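Local coordinates for protein CrmK (PDB 5I1V) that is a flavin-dependent oxidase with covalently bound FAD that takes part in recycling shunt products during caerulomycin biosynthesis, at residues A[22-27]-A[63-68]; A[29-33]-A[75-79]. All coordinates share one frame; numbering follows the deposited sequence.

In the fold
Both interactions tie the chain that leads into strand 33-36 to the loop and strand that follow strand 57-60, so the paired segments alternate along the sequence; the contact centres lie about 14 Å apart. Interaction 1 joins two irregular loops at the flavin and is partly buried; its chemistry is polar and aromatic, with a carboxylate on an imidazole and backbone N-H groups turned to the cofactor phosphates. Interaction 2 lies farther from the centre of the chain, in the small mixed sheet. Apart from two solvent-exposed residues, Gln-30 and Glu-32, it is largely buried, and it relies on aliphatic and aromatic packing beside a parallel strand pairing.

Interaction 1. Residues A[22-27]-A[63-68]; sequences ADNYRF and GHCGEA. With FAD (flavin-adenine dinucleotide), chain E.
A chi1 of 179° puts CG of Asp-23 anti to its own backbone nitrogen and lays the carboxylate against the imidazole of His-64, one of the two residues, with Cys-124, that hold the flavin covalently in this PCMH-type FAD-binding domain. CB of Asp-23 sits over the ring, 4.0 Å from the His-64 centroid, as a CH-pi contact; the carboxylate is turned 23° from the ring plane and stacks on it, while Arg-340 pairs with its OD2. At the ring edge, ND1 of His-64 is bonded covalently to FAD C8M (1.8 Å).

The backbone closes the junction: Asp-23 N donates to Gly-63 O at 3.2 Å, tilted out of the carbonyl plane. Glycine suits position 63 because phi is positive and a CB would run into that of Ala-22. The same loop grips the pyrophosphate through backbone N-H groups: Gly-63 N donates to FAD O2A and Cys-65 N to FAD O1A, each at 2.9 Å, and His-64 N reaches O1P.

Farther out, an Asx turn, Arg-26 N to Asn-24 OD1, shapes the bend that presents Phe-27, while Asn-24 ND2 donates to Arg-340 O. The Phe-27 ring lies between Ala-68 CB, 3.9 Å from the centroid over one face, and Arg-26 CB over the opposite one. In the ring plane, Gly-66 O meets the edge at Phe-27 CE2, 3.5 Å away.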
ATOM      1  N   ALA A  22      -5.207   2.402  14.902  1.00 27.66           N
ATOM      2  CA  ALA A  22      -5.168   1.408  13.844  1.00 25.37           C
ATOM      3  C   ALA A  22      -6.128   1.916  12.789  1.00 26.84           C
ATOM      4  O   ALA A  22      -6.277   3.141  12.667  1.00 27.21           O
ATOM      5  CB  ALA A  22      -5.525   0.029  14.379  1.00 24.06           C
ATOM      6  N   ASP A  23      -6.783   1.040  12.027  1.00 23.02           N
ATOM      7  CA  ASP A  23      -7.507   1.488  10.854  1.00 26.07           C
ATOM      8  C   ASP A  23      -8.693   2.411  11.167  1.00 24.85           C
ATOM      9  O   ASP A  23      -9.131   3.224  10.319  1.00 24.45           O
ATOM     10  CB  ASP A  23      -8.005   0.285  10.058  1.00 28.39           C
ATOM     11  CG  ASP A  23      -8.790   0.707   8.816  1.00 33.15           C
ATOM     12  OD1 ASP A  23      -8.179   1.409   7.981  1.00 34.92           O
ATOM     13  OD2 ASP A  23     -10.014   0.395   8.721  1.00 34.24           O
ATOM     14  N   ASN A  24      -9.259   2.281  12.355  1.00 22.33           N
ATOM     15  CA  ASN A  24     -10.434   3.102  12.692  1.00 22.66           C
ATOM     16  C   ASN A  24     -10.081   4.072  13.809  1.00 23.68           C
ATOM     17  O   ASN A  24      -9.990   3.659  14.981  1.00 20.73           O
ATOM     18  CB  ASN A  24     -11.633   2.219  13.047  1.00 22.27           C
ATOM     19  CG  ASN A  24     -12.936   2.992  13.040  1.00 24.82           C
ATOM     20  OD1 ASN A  24     -12.920   4.213  13.204  1.00 21.94           O
ATOM     21  ND2 ASN A  24     -14.069   2.281  12.934  1.00 25.84           N
ATOM     22  N   TYR A  25      -9.930   5.365  13.453  1.00 22.76           N
ATOM     23  CA  TYR A  25      -9.510   6.404  14.410  1.00 24.78           C
ATOM     24  C   TYR A  25     -10.575   6.745  15.471  1.00 24.83           C
ATOM     25  O   TYR A  25     -10.283   7.482  16.434  1.00 22.68           O
ATOM     26  CB  TYR A  25      -8.959   7.690  13.703  1.00 26.94           C
ATOM     27  CG  TYR A  25      -7.426   7.732  13.540  1.00 26.23           C
ATOM     28  CD1 TYR A  25      -6.745   6.642  13.030  1.00 27.56           C
ATOM     29  CD2 TYR A  25      -6.664   8.854  13.913  1.00 29.01           C
ATOM     30  CE1 TYR A  25      -5.354   6.657  12.864  1.00 26.15           C
ATOM     31  CE2 TYR A  25      -5.246   8.868  13.763  1.00 27.94           C
ATOM     32  CZ  TYR A  25      -4.608   7.754  13.233  1.00 27.95           C
ATOM     33  OH  TYR A  25      -3.204   7.701  13.073  1.00 28.30           O
ATOM     34  N   ARG A  26     -11.769   6.162  15.367  1.00 24.57           N
ATOM     35  CA  ARG A  26     -12.729   6.308  16.436  1.00 25.43           C
ATOM     36  C   ARG A  26     -12.252   5.584  17.686  1.00 28.74           C
ATOM     37  O   ARG A  26     -12.680   5.923  18.775  1.00 31.42           O
ATOM     38  CB  ARG A  26     -14.115   5.816  16.028  1.00 28.33           C
ATOM     39  CG  ARG A  26     -14.735   6.572  14.854  1.00 28.43           C
ATOM     40  CD  ARG A  26     -15.934   5.849  14.248  1.00 30.43           C
ATOM     41  NE  ARG A  26     -16.830   5.559  15.298  1.00 27.24           N
ATOM     42  CZ  ARG A  26     -17.591   4.493  15.459  1.00 28.09           C
ATOM     43  NH1 ARG A  26     -17.717   3.488  14.576  1.00 30.06           N
ATOM     44  NH2 ARG A  26     -18.256   4.451  16.583  1.00 28.91           N
ATOM     45  N   PHE A  27     -11.383   4.577  17.541  1.00 25.85           N
ATOM     46  CA  PHE A  27     -11.001   3.763  18.693  1.00 27.96           C
ATOM     47  C   PHE A  27      -9.524   3.852  18.953  1.00 27.86           C
ATOM     48  O   PHE A  27      -8.737   3.217  18.269  1.00 32.41           O
ATOM     49  CB  PHE A  27     -11.409   2.325  18.461  1.00 28.08           C
ATOM     50  CG  PHE A  27     -12.803   2.191  17.992  1.00 29.23           C
ATOM     51  CD1 PHE A  27     -13.832   2.749  18.706  1.00 32.53           C
ATOM     52  CD2 PHE A  27     -13.077   1.523  16.824  1.00 32.20           C
ATOM     53  CE1 PHE A  27     -15.159   2.647  18.253  1.00 35.61           C
ATOM     54  CE2 PHE A  27     -14.390   1.408  16.377  1.00 31.70           C
ATOM     55  CZ  PHE A  27     -15.416   1.956  17.092  1.00 30.90           C
ATOM     56  N   GLY A  63      -5.013  -4.795  12.577  1.00 18.45           N
ATOM     57  CA  GLY A  63      -5.709  -3.593  13.021  1.00 17.81           C
ATOM     58  C   GLY A  63      -6.927  -3.163  12.240  1.00 18.16           C
ATOM     59  O   GLY A  63      -7.406  -2.043  12.428  1.00 19.75           O
ATOM     60  N   HIS A  64      -7.482  -4.022  11.411  1.00 17.62           N
ATOM     61  CA  HIS A  64      -8.653  -3.658  10.624  1.00 18.60           C
ATOM     62  C   HIS A  64      -9.982  -3.813  11.270  1.00 18.58           C
ATOM     63  O   HIS A  64     -11.010  -3.596  10.606  1.00 23.04           O
ATOM     64  CB  HIS A  64      -8.601  -4.386   9.275  1.00 17.48           C
ATOM     65  CG  HIS A  64      -7.864  -3.579   8.298  1.00 20.20           C
ATOM     66  ND1 HIS A  64      -8.507  -2.690   7.461  1.00 20.71           N
ATOM     67  CD2 HIS A  64      -6.543  -3.381   8.122  1.00 21.26           C
ATOM     68  CE1 HIS A  64      -7.601  -1.996   6.790  1.00 22.54           C
ATOM     69  NE2 HIS A  64      -6.408  -2.390   7.185  1.00 21.75           N
ATOM     70  N   CYS A  65     -10.024  -4.162  12.556  1.00 18.48           N
ATOM     71  CA  CYS A  65     -11.351  -4.442  13.191  1.00 18.44           C
ATOM     72  C   CYS A  65     -12.245  -3.216  12.971  1.00 19.98           C
ATOM     73  O   CYS A  65     -11.785  -2.108  13.237  1.00 19.24           O
ATOM     74  CB  CYS A  65     -11.216  -4.544  14.688  1.00 18.67           C
ATOM     75  SG  CYS A  65     -12.674  -5.221  15.517  1.00 21.04           S
ATOM     76  N   GLY A  66     -13.496  -3.439  12.625  1.00 21.67           N
ATOM     77  CA  GLY A  66     -14.461  -2.360  12.481  1.00 25.37           C
ATOM     78  C   GLY A  66     -14.999  -1.822  13.801  1.00 24.35           C
ATOM     79  O   GLY A  66     -15.531  -0.754  13.833  1.00 25.53           O
ATOM     80  N   GLU A  67     -14.780  -2.512  14.909  1.00 22.37           N
ATOM     81  CA  GLU A  67     -15.231  -2.045  16.223  1.00 22.62           C
ATOM     82  C   GLU A  67     -14.048  -1.997  17.179  1.00 23.38           C
ATOM     83  O   GLU A  67     -12.931  -2.291  16.776  1.00 23.74           O
ATOM     84  CB  GLU A  67     -16.268  -3.001  16.787  1.00 23.51           C
ATOM     85  CG  GLU A  67     -17.579  -3.033  16.043  1.00 23.33           C
ATOM     86  CD  GLU A  67     -18.452  -1.782  16.251  1.00 27.39           C
ATOM     87  OE1 GLU A  67     -19.623  -1.840  15.828  1.00 25.31           O
ATOM     88  OE2 GLU A  67     -17.996  -0.759  16.826  1.00 27.53           O
ATOM     89  N   ALA A  68     -14.307  -1.655  18.429  1.00 21.96           N
ATOM     90  CA  ALA A  68     -13.280  -1.432  19.427  1.00 23.48           C
ATOM     91  C   ALA A  68     -12.913  -2.734  20.159  1.00 22.05           C
ATOM     92  O   ALA A  68     -12.644  -2.720  21.347  1.00 25.40           O
ATOM     93  CB  ALA A  68     -13.754  -0.427  20.462  1.00 25.00           C
TER
HETATM   94  PA  FAD E 600      -7.441  -6.739  14.061  1.00 17.22           P
HETATM   95  O1A FAD E 600      -8.134  -5.422  14.310  1.00 15.45           O
HETATM   96  O2A FAD E 600      -5.990  -6.794  14.440  1.00 14.76           O
HETATM   97  O5B FAD E 600      -8.229  -7.905  14.758  1.00 16.74           O
HETATM   98  C5B FAD E 600      -9.573  -8.237  14.426  1.00 16.98           C
HETATM   99  C4B FAD E 600     -10.168  -9.096  15.551  1.00 16.83           C
HETATM  100  O4B FAD E 600      -9.471 -10.358  15.519  1.00 17.68           O
HETATM  101  C3B FAD E 600     -10.003  -8.609  16.975  1.00 17.71           C
HETATM  102  O3B FAD E 600     -11.041  -9.170  17.759  1.00 20.41           O
HETATM  103  C2B FAD E 600      -8.697  -9.216  17.404  1.00 16.90           C
HETATM  104  O2B FAD E 600      -8.389  -9.217  18.802  1.00 18.02           O
HETATM  105  C1B FAD E 600      -8.753 -10.582  16.710  1.00 16.12           C
HETATM  106  N9A FAD E 600      -7.405 -11.062  16.317  1.00 15.71           N
HETATM  107  C8A FAD E 600      -6.437 -10.428  15.587  1.00 15.31           C
HETATM  108  N7A FAD E 600      -5.295 -11.190  15.560  1.00 15.00           N
HETATM  109  C5A FAD E 600      -5.572 -12.273  16.257  1.00 14.11           C
HETATM  110  C6A FAD E 600      -4.802 -13.452  16.568  1.00 15.12           C
HETATM  111  N6A FAD E 600      -3.585 -13.523  16.065  1.00 14.87           N
HETATM  112  N1A FAD E 600      -5.390 -14.381  17.329  1.00 15.51           N
HETATM  113  C2A FAD E 600      -6.633 -14.236  17.834  1.00 16.59           C
HETATM  114  N3A FAD E 600      -7.441 -13.186  17.538  1.00 16.01           N
HETATM  115  C4A FAD E 600      -6.892 -12.184  16.805  1.00 14.81           C
HETATM  116  N1  FAD E 600     -12.706  -9.214   4.988  1.00 25.95           N
HETATM  117  C2  FAD E 600     -12.945 -10.062   3.961  1.00 29.03           C
HETATM  118  O2  FAD E 600     -13.330 -11.216   4.186  1.00 30.05           O
HETATM  119  N3  FAD E 600     -12.781  -9.713   2.666  1.00 29.79           N
HETATM  120  C4  FAD E 600     -12.411  -8.504   2.264  1.00 25.46           C
HETATM  121  O4  FAD E 600     -12.238  -8.247   1.054  1.00 25.44           O
HETATM  122  C4X FAD E 600     -12.115  -7.518   3.294  1.00 25.81           C
HETATM  123  N5  FAD E 600     -11.727  -6.258   2.960  1.00 26.47           N
HETATM  124  C5X FAD E 600     -11.365  -5.414   3.938  1.00 25.88           C
HETATM  125  C6  FAD E 600     -10.810  -4.176   3.616  1.00 26.68           C
HETATM  126  C7  FAD E 600     -10.423  -3.242   4.576  1.00 25.67           C
HETATM  127  C7M FAD E 600      -9.813  -1.905   4.140  1.00 26.17           C
HETATM  128  C8  FAD E 600     -10.622  -3.625   5.991  1.00 23.51           C
HETATM  129  C8M FAD E 600     -10.263  -2.682   7.107  1.00 22.91           C
HETATM  130  C9  FAD E 600     -11.183  -4.857   6.346  1.00 23.02           C
HETATM  131  C9A FAD E 600     -11.559  -5.773   5.366  1.00 23.36           C
HETATM  132  N10 FAD E 600     -12.103  -7.021   5.689  1.00 21.51           N
HETATM  133  C10 FAD E 600     -12.350  -7.934   4.680  1.00 24.11           C
HETATM  134  C1' FAD E 600     -12.548  -7.341   7.045  1.00 19.85           C
HETATM  135  C2' FAD E 600     -11.473  -8.057   7.798  1.00 18.81           C
HETATM  136  O2' FAD E 600     -11.484  -9.418   7.414  1.00 21.00           O
HETATM  137  C3' FAD E 600     -11.615  -7.913   9.276  1.00 18.22           C
HETATM  138  O3' FAD E 600     -11.587  -6.498   9.608  1.00 17.92           O
HETATM  139  C4' FAD E 600     -10.520  -8.701  10.028  1.00 18.50           C
HETATM  140  O4' FAD E 600     -11.051  -9.059  11.303  1.00 19.37           O
HETATM  141  C5' FAD E 600      -9.261  -7.870  10.169  1.00 18.50           C
HETATM  142  O5' FAD E 600      -8.259  -8.678  10.786  1.00 17.14           O
HETATM  143  P   FAD E 600      -7.004  -7.896  11.359  1.00 17.24           P
HETATM  144  O1P FAD E 600      -6.461  -6.968  10.336  1.00 18.16           O
HETATM  145  O2P FAD E 600      -6.067  -8.866  12.006  1.00 17.95           O
HETATM  146  O3P FAD E 600      -7.699  -6.995  12.514  1.00 17.24           O
HETATM  147  O   HOH W   1     -11.650  -0.442  10.450  1.00 30.33           O
HETATM  148  O   HOH W   2     -19.435   1.299  16.789  1.00 32.21           O
HETATM  149  O   HOH W   3     -17.763   0.759  14.028  1.00 47.24           O

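Interaction 2. Residues A[29-33]-A[75-79]; sequences AQPEY and VDVIV
Tyr-33 and Val-77 are bridge partners of the parallel strands 33-36 and 77-80, their side chains on the same face of the mixed four-stranded sheet of the FAD-binding domain, where the two strands are inner neighbours. Strand 33-36 continues through helix 40-52 to strand 57-60, a beta-alpha-beta crossover that leaves 77-80 between the two. From CB of Tyr-33, CG takes the crowded position between the backbone N and the carbonyl carbon (chi1 57°), which turns the ring across the isopropyl group of Val-77. CD1 skirts Val-77 CG1, and CE1 presses on that methyl at 3.6 Å. Over the same face, nearer the CE2 edge and the tip, CG2 meets CE2 and CZ; this methyl makes the CH-pi contact, 4.1 Å from the Tyr-33 centroid. At the tip, Tyr-33 OH comes within 3.7 Å of Val-77 CG2. A beta-branched valine suits this place because its two methyls spread over one face of the ring, CG1 closest to CE1 and CG2 to CZ. An alanine in place of the tyrosine would probably leave both valine methyls without their aromatic cover and open a gap beside Glu-49 of helix 40-52.

The backbone pairing is loose: Ile-78 N donates weakly to Tyr-33 O at 3.3 Å, and Glu-32 N approaches Asp-76 O at 2.8 Å in a bent, weak bond. Lys-55 takes the Glu-32 carboxylate. Pro-31, with no N-H to satisfy, suits the entry to the strand, its CB packing on Asp-76 O at 3.4 Å. One step earlier, a water links Gln-30 N (2.9 Å) to Val-75 O. The end of Ile-78 reaches back to the loop, where its CD1 touches Ala-29 CB at 3.5 Å.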
ATOM      1  N   ALA A  29      -6.609   3.026  21.504  1.00 21.03           N
ATOM      2  CA  ALA A  29      -6.356   2.184  22.677  1.00 19.80           C
ATOM      3  C   ALA A  29      -5.574   2.895  23.776  1.00 20.73           C
ATOM      4  O   ALA A  29      -4.738   3.763  23.507  1.00 23.52           O
ATOM      5  CB  ALA A  29      -5.592   0.954  22.236  1.00 20.79           C
ATOM      6  N   GLN A  30      -5.739   2.457  25.016  1.00 20.06           N
ATOM      7  CA  GLN A  30      -4.898   2.949  26.090  1.00 22.61           C
ATOM      8  C   GLN A  30      -4.478   1.867  27.080  1.00 20.68           C
ATOM      9  O   GLN A  30      -4.801   1.931  28.269  1.00 21.04           O
ATOM     10  CB  GLN A  30      -5.514   4.178  26.797  1.00 25.59           C
ATOM     11  CG  GLN A  30      -6.970   4.074  27.031  1.00 32.83           C
ATOM     12  CD  GLN A  30      -7.545   5.395  27.542  1.00 40.22           C
ATOM     13  OE1 GLN A  30      -6.837   6.195  28.201  1.00 40.38           O
ATOM     14  NE2 GLN A  30      -8.822   5.637  27.234  1.00 41.06           N
ATOM     15  N   PRO A  31      -3.742   0.866  26.602  1.00 19.46           N
ATOM     16  CA  PRO A  31      -3.292  -0.153  27.554  1.00 19.78           C
ATOM     17  C   PRO A  31      -2.169   0.327  28.486  1.00 19.74           C
ATOM     18  O   PRO A  31      -1.494   1.339  28.246  1.00 19.48           O
ATOM     19  CB  PRO A  31      -2.787  -1.257  26.610  1.00 18.80           C
ATOM     20  CG  PRO A  31      -2.179  -0.462  25.525  1.00 18.30           C
ATOM     21  CD  PRO A  31      -3.223   0.586  25.263  1.00 18.68           C
ATOM     22  N   GLU A  32      -1.951  -0.434  29.548  1.00 21.05           N
ATOM     23  CA  GLU A  32      -0.756  -0.354  30.348  1.00 24.07           C
ATOM     24  C   GLU A  32       0.495  -0.419  29.482  1.00 22.37           C
ATOM     25  O   GLU A  32       1.468   0.319  29.684  1.00 20.88           O
ATOM     26  CB  GLU A  32      -0.724  -1.563  31.285  1.00 29.29           C
ATOM     27  CG  GLU A  32      -0.154  -1.288  32.641  1.00 37.28           C
ATOM     28  CD  GLU A  32       0.035  -2.575  33.438  1.00 39.71           C
ATOM     29  OE1 GLU A  32       1.169  -2.760  33.922  1.00 39.59           O
ATOM     30  OE2 GLU A  32      -0.925  -3.389  33.539  1.00 40.86           O
ATOM     31  N   TYR A  33       0.487  -1.368  28.540  1.00 18.59           N
ATOM     32  CA  TYR A  33       1.548  -1.482  27.605  1.00 18.21           C
ATOM     33  C   TYR A  33       1.093  -2.241  26.379  1.00 17.31           C
ATOM     34  O   TYR A  33       0.118  -3.003  26.418  1.00 16.24           O
ATOM     35  CB  TYR A  33       2.795  -2.143  28.257  1.00 18.26           C
ATOM     36  CG  TYR A  33       2.601  -3.493  28.856  1.00 19.41           C
ATOM     37  CD1 TYR A  33       2.776  -4.636  28.119  1.00 20.14           C
ATOM     38  CD2 TYR A  33       2.233  -3.620  30.170  1.00 22.05           C
ATOM     39  CE1 TYR A  33       2.630  -5.889  28.691  1.00 22.36           C
ATOM     40  CE2 TYR A  33       2.030  -4.844  30.739  1.00 23.72           C
ATOM     41  CZ  TYR A  33       2.240  -5.987  29.997  1.00 23.06           C
ATOM     42  OH  TYR A  33       2.026  -7.219  30.580  1.00 21.95           O
ATOM     43  N   VAL A  75      -8.958  -2.364  28.186  1.00 22.66           N
ATOM     44  CA  VAL A  75      -7.933  -3.363  27.901  1.00 22.20           C
ATOM     45  C   VAL A  75      -6.589  -2.926  28.482  1.00 21.41           C
ATOM     46  O   VAL A  75      -6.128  -1.810  28.224  1.00 21.68           O
ATOM     47  CB  VAL A  75      -7.781  -3.614  26.401  1.00 24.15           C
ATOM     48  CG1 VAL A  75      -6.590  -4.543  26.122  1.00 23.67           C
ATOM     49  CG2 VAL A  75      -9.067  -4.217  25.850  1.00 26.44           C
ATOM     50  N   ASP A  76      -5.934  -3.836  29.200  1.00 22.07           N
ATOM     51  CA  ASP A  76      -4.733  -3.534  29.931  1.00 21.56           C
ATOM     52  C   ASP A  76      -3.465  -3.844  29.121  1.00 20.61           C
ATOM     53  O   ASP A  76      -2.442  -3.199  29.330  1.00 21.02           O
ATOM     54  CB  ASP A  76      -4.666  -4.333  31.226  1.00 26.31           C
ATOM     55  CG  ASP A  76      -5.835  -4.079  32.148  1.00 29.70           C
ATOM     56  OD1 ASP A  76      -6.215  -2.881  32.306  1.00 33.20           O
ATOM     57  OD2 ASP A  76      -6.378  -5.089  32.707  1.00 30.54           O
ATOM     58  N   VAL A  77      -3.518  -4.880  28.264  1.00 18.61           N
ATOM     59  CA  VAL A  77      -2.387  -5.292  27.497  1.00 17.62           C
ATOM     60  C   VAL A  77      -2.846  -5.634  26.125  1.00 17.12           C
ATOM     61  O   VAL A  77      -3.780  -6.412  25.948  1.00 17.18           O
ATOM     62  CB  VAL A  77      -1.704  -6.561  28.078  1.00 18.65           C
ATOM     63  CG1 VAL A  77      -0.493  -6.969  27.234  1.00 18.47           C
ATOM     64  CG2 VAL A  77      -1.359  -6.356  29.515  1.00 20.00           C
ATOM     65  N   ILE A  78      -2.198  -5.043  25.132  1.00 15.78           N
ATOM     66  CA  ILE A  78      -2.425  -5.409  23.748  1.00 15.56           C
ATOM     67  C   ILE A  78      -1.175  -6.055  23.185  1.00 17.16           C
ATOM     68  O   ILE A  78      -0.088  -5.488  23.266  1.00 19.00           O
ATOM     69  CB  ILE A  78      -2.812  -4.178  22.920  1.00 15.82           C
ATOM     70  CG1 ILE A  78      -4.135  -3.670  23.383  1.00 16.06           C
ATOM     71  CG2 ILE A  78      -2.804  -4.524  21.422  1.00 16.20           C
ATOM     72  CD1 ILE A  78      -4.541  -2.351  22.724  1.00 16.13           C
ATOM     73  N   VAL A  79      -1.299  -7.306  22.727  1.00 17.32           N
ATOM     74  CA  VAL A  79      -0.211  -8.028  22.107  1.00 18.79           C
ATOM     75  C   VAL A  79      -0.290  -7.742  20.593  1.00 17.80           C
ATOM     76  O   VAL A  79      -1.272  -8.149  19.942  1.00 17.53           O
ATOM     77  CB  VAL A  79      -0.342  -9.543  22.347  1.00 20.68           C
ATOM     78  CG1 VAL A  79       0.743 -10.288  21.613  1.00 20.58           C
ATOM     79  CG2 VAL A  79      -0.259  -9.877  23.826  1.00 21.48           C
TER
HETATM   80  O   HOH W   4      -7.014   0.083  25.972  1.00 29.42           O